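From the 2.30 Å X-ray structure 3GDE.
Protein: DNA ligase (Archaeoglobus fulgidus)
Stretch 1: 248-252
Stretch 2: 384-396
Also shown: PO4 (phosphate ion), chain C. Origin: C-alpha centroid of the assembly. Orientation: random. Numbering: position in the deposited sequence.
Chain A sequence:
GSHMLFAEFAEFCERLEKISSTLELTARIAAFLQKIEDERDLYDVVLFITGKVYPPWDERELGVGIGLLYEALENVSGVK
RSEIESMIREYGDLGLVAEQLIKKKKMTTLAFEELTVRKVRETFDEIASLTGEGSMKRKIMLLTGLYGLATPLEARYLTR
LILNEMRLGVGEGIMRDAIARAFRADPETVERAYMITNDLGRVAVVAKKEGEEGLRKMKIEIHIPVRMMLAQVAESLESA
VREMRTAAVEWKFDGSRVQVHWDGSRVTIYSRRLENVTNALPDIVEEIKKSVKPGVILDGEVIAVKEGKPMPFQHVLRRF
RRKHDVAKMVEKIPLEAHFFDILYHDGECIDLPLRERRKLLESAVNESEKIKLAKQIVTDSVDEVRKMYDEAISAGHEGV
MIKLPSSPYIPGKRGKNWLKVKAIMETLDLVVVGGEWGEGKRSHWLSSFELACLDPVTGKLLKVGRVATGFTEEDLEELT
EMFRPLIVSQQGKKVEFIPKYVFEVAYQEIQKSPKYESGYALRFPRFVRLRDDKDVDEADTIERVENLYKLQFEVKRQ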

# COMPACT_ATOMS: atom_id res chain seq x y z
N ALA A 248 4.80 21.02 20.55
CA ALA A 248 4.60 19.77 21.27
C ALA A 248 5.66 18.78 20.77
O ALA A 248 5.80 18.57 19.56
N VAL A 249 6.43 18.22 21.70
CA VAL A 249 7.56 17.37 21.34
C VAL A 249 7.41 16.00 21.98
O VAL A 249 7.14 15.89 23.17
N GLU A 250 7.59 14.97 21.17
CA GLU A 250 7.53 13.59 21.63
C GLU A 250 8.76 12.85 21.09
O GLU A 250 9.43 13.33 20.19
N TRP A 251 9.03 11.69 21.66
CA TRP A 251 10.04 10.79 21.11
C TRP A 251 9.58 10.28 19.75
O TRP A 251 8.39 10.07 19.53
N LYS A 252 10.53 10.12 18.82
CA LYS A 252 10.30 9.26 17.67
C LYS A 252 10.86 7.86 17.94
O LYS A 252 12.08 7.68 17.98
N GLU A 384 15.67 22.41 25.65
CA GLU A 384 14.74 21.42 26.19
C GLU A 384 14.44 20.30 25.19
O GLU A 384 14.44 19.12 25.55
N VAL A 385 14.22 20.67 23.93
CA VAL A 385 13.97 19.68 22.88
C VAL A 385 15.22 18.86 22.53
O VAL A 385 15.10 17.67 22.24
N ARG A 386 16.40 19.47 22.61
CA ARG A 386 17.66 18.72 22.46
C ARG A 386 17.89 17.71 23.59
O ARG A 386 18.46 16.64 23.37
N LYS A 387 17.43 18.04 24.80
CA LYS A 387 17.52 17.13 25.94
C LYS A 387 16.65 15.89 25.74
O LYS A 387 17.05 14.78 26.10
N MET A 388 15.46 16.09 25.17
CA MET A 388 14.55 14.99 24.86
C MET A 388 15.11 14.14 23.73
O MET A 388 15.11 12.92 23.82
N TYR A 389 15.58 14.82 22.69
CA TYR A 389 16.30 14.22 21.56
C TYR A 389 17.44 13.31 22.04
O TYR A 389 17.49 12.12 21.70
N ASP A 390 18.34 13.87 22.85
CA ASP A 390 19.42 13.10 23.45
C ASP A 390 18.91 11.89 24.23
O ASP A 390 19.44 10.79 24.07
N GLU A 391 17.89 12.10 25.06
CA GLU A 391 17.29 11.02 25.86
C GLU A 391 16.69 9.92 24.99
O GLU A 391 16.88 8.73 25.28
N ALA A 392 15.99 10.32 23.93
CA ALA A 392 15.36 9.38 23.01
C ALA A 392 16.40 8.49 22.33
O ALA A 392 16.26 7.27 22.30
N ILE A 393 17.47 9.11 21.83
CA ILE A 393 18.57 8.37 21.20
C ILE A 393 19.31 7.44 22.18
O ILE A 393 19.55 6.27 21.84
N SER A 394 19.61 7.92 23.39
CA SER A 394 20.25 7.09 24.43
C SER A 394 19.40 5.89 24.82
O SER A 394 19.92 4.85 25.25
N ALA A 395 18.08 6.02 24.68
CA ALA A 395 17.13 4.96 25.02
C ALA A 395 17.00 3.95 23.90
O ALA A 395 16.27 2.96 24.02
N GLY A 396 17.69 4.20 22.79
CA GLY A 396 17.71 3.27 21.66
C GLY A 396 16.71 3.60 20.57
O GLY A 396 16.45 2.78 19.68

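Packing of helix 384-394 against strand 248-252 of the DNA ligase, followed along the helix. The two elements run nearly parallel, 21° apart with axes 8.4 Å apart at closest approach, and no direct hydrogen bond joins them; the contact is mainly apolar. Glu384, Arg386 and Lys387 lie out of reach of the strand. Val385 (chi1 p) points toward it, and its CG2 meets CG1 of Val249 (chi1 t) at 4.0 Å. One turn on, Met388 also points inward, with chi1 between wells at -149° and chi2 and chi3 both t. This extended chain carries SD to 3.8 Å from Val249 CG1 and 3.6 Å from Val249 O, while Met388 CG lies 3.6 Å from Trp251 NE1, at the edge of the indole. Tyr389 points away, and Asp390 is out of reach. Glu391 (chi1 m, chi2 t) projects sideways; its CB approaches Trp251 CZ2 at 4.2 Å, and a long salt bridge links its OE1 to Lys387 NZ at 3.7 Å. Water 1 bridges the stretches through two weak hydrogen bonds, accepting from Trp251 NE1 (3.4 Å) and donating to Glu391 OE2 (2.7 Å). Ala392 CB sits over one face of Trp251 (chi1 m, chi2 15°), 3.7 Å from Trp251 CG and almost on the normal of the five-membered ring, a CH-pi contact; its small methyl lets the indole lie close to the helix. Ile393 points away; Ser394 OG turns back to donate to Asp390 O at 2.7 Å. Beyond the helix, Ala395 CB touches Trp251 CH2 at 3.6 Å, and Gly396, at positive phi, closes a Schellman motif with Gly396 N bonded to Ile393 O (2.9 Å). On the strand, Glu250 points away from the helix, and the end of Lys252 leads away, its NZ donating to phosphate O1 at 2.7 Å.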

# COMPACT_ATOMS: atom_id res chain seq x y z
CB ALA A 248 3.20 19.23 21.03
CB VAL A 249 8.93 17.99 21.74
CG1 VAL A 249 10.08 17.17 21.17
CG2 VAL A 249 9.05 19.43 21.26
CB GLU A 250 6.26 12.90 21.11
CG GLU A 250 4.97 13.49 21.66
CD GLU A 250 3.78 13.36 20.69
OE1 GLU A 250 3.88 12.62 19.68
OE2 GLU A 250 2.75 14.02 20.96
CB TRP A 251 10.24 9.60 22.06
CG TRP A 251 11.07 9.89 23.28
CD1 TRP A 251 11.42 11.13 23.77
CD2 TRP A 251 11.64 8.93 24.19
NE1 TRP A 251 12.18 10.99 24.91
CE2 TRP A 251 12.32 9.65 25.19
CE3 TRP A 251 11.63 7.53 24.25
CZ2 TRP A 251 13.00 9.02 26.24
CZ3 TRP A 251 12.29 6.90 25.29
CH2 TRP A 251 12.97 7.65 26.27
CB LYS A 252 10.91 9.82 16.39
CG LYS A 252 10.47 9.00 15.20
CD LYS A 252 10.91 9.61 13.90
CE LYS A 252 10.13 9.01 12.75
NZ LYS A 252 10.36 7.55 12.63
CB GLU A 384 13.44 22.07 26.67
CG GLU A 384 13.49 22.59 28.11
CD GLU A 384 12.10 22.70 28.75
OE1 GLU A 384 11.09 22.74 28.01
OE2 GLU A 384 12.03 22.75 30.00
CB VAL A 385 13.22 20.28 21.63
CG1 VAL A 385 13.64 21.70 21.35
CG2 VAL A 385 13.37 19.39 20.38
CB ARG A 386 18.86 19.66 22.30
CG ARG A 386 20.15 18.92 21.92
CD ARG A 386 21.16 19.81 21.21
NE ARG A 386 21.04 19.75 19.76
CZ ARG A 386 20.74 20.79 18.97
NH1 ARG A 386 20.53 22.00 19.48
NH2 ARG A 386 20.67 20.61 17.66
CB LYS A 387 17.13 17.85 27.23
CG LYS A 387 17.42 17.06 28.51
CD LYS A 387 17.59 17.99 29.72
CE LYS A 387 16.27 18.24 30.45
NZ LYS A 387 15.81 17.04 31.21
CB MET A 388 13.16 15.52 24.48
CG MET A 388 12.06 14.57 24.88
SD MET A 388 10.46 14.99 24.20
CE MET A 388 9.40 14.17 25.38
CB TYR A 389 16.80 15.34 20.65
CG TYR A 389 17.52 14.95 19.38
CD1 TYR A 389 16.84 14.47 18.27
CD2 TYR A 389 18.91 15.12 19.28
CE1 TYR A 389 17.52 14.13 17.09
CE2 TYR A 389 19.60 14.78 18.12
CZ TYR A 389 18.90 14.30 17.04
OH TYR A 389 19.60 13.99 15.90
CB ASP A 390 20.29 13.99 24.35
CG ASP A 390 21.14 14.97 23.55
OD1 ASP A 390 21.10 14.96 22.30
OD2 ASP A 390 21.86 15.76 24.19
CB GLU A 391 16.24 11.57 26.83
CG GLU A 391 16.82 12.15 28.13
CD GLU A 391 15.74 12.52 29.16
OE1 GLU A 391 15.80 13.65 29.71
OE2 GLU A 391 14.82 11.68 29.42
CB ALA A 392 14.53 10.13 21.97
CB ILE A 393 19.52 9.33 20.42
CG1 ILE A 393 18.80 9.81 19.15
CG2 ILE A 393 20.83 8.65 20.04
CD1 ILE A 393 19.24 11.15 18.66
CB SER A 394 20.56 7.91 25.68
OG SER A 394 21.17 9.14 25.37
CB ALA A 395 15.77 5.56 25.37
P PO4 C . 10.61 6.87 9.02
O1 PO4 C . 11.04 6.24 10.32
O2 PO4 C . 11.14 8.27 8.87
O3 PO4 C . 11.11 6.01 7.88
O4 PO4 C . 9.11 6.95 8.99
O HOH W 1 12.97 12.68 27.70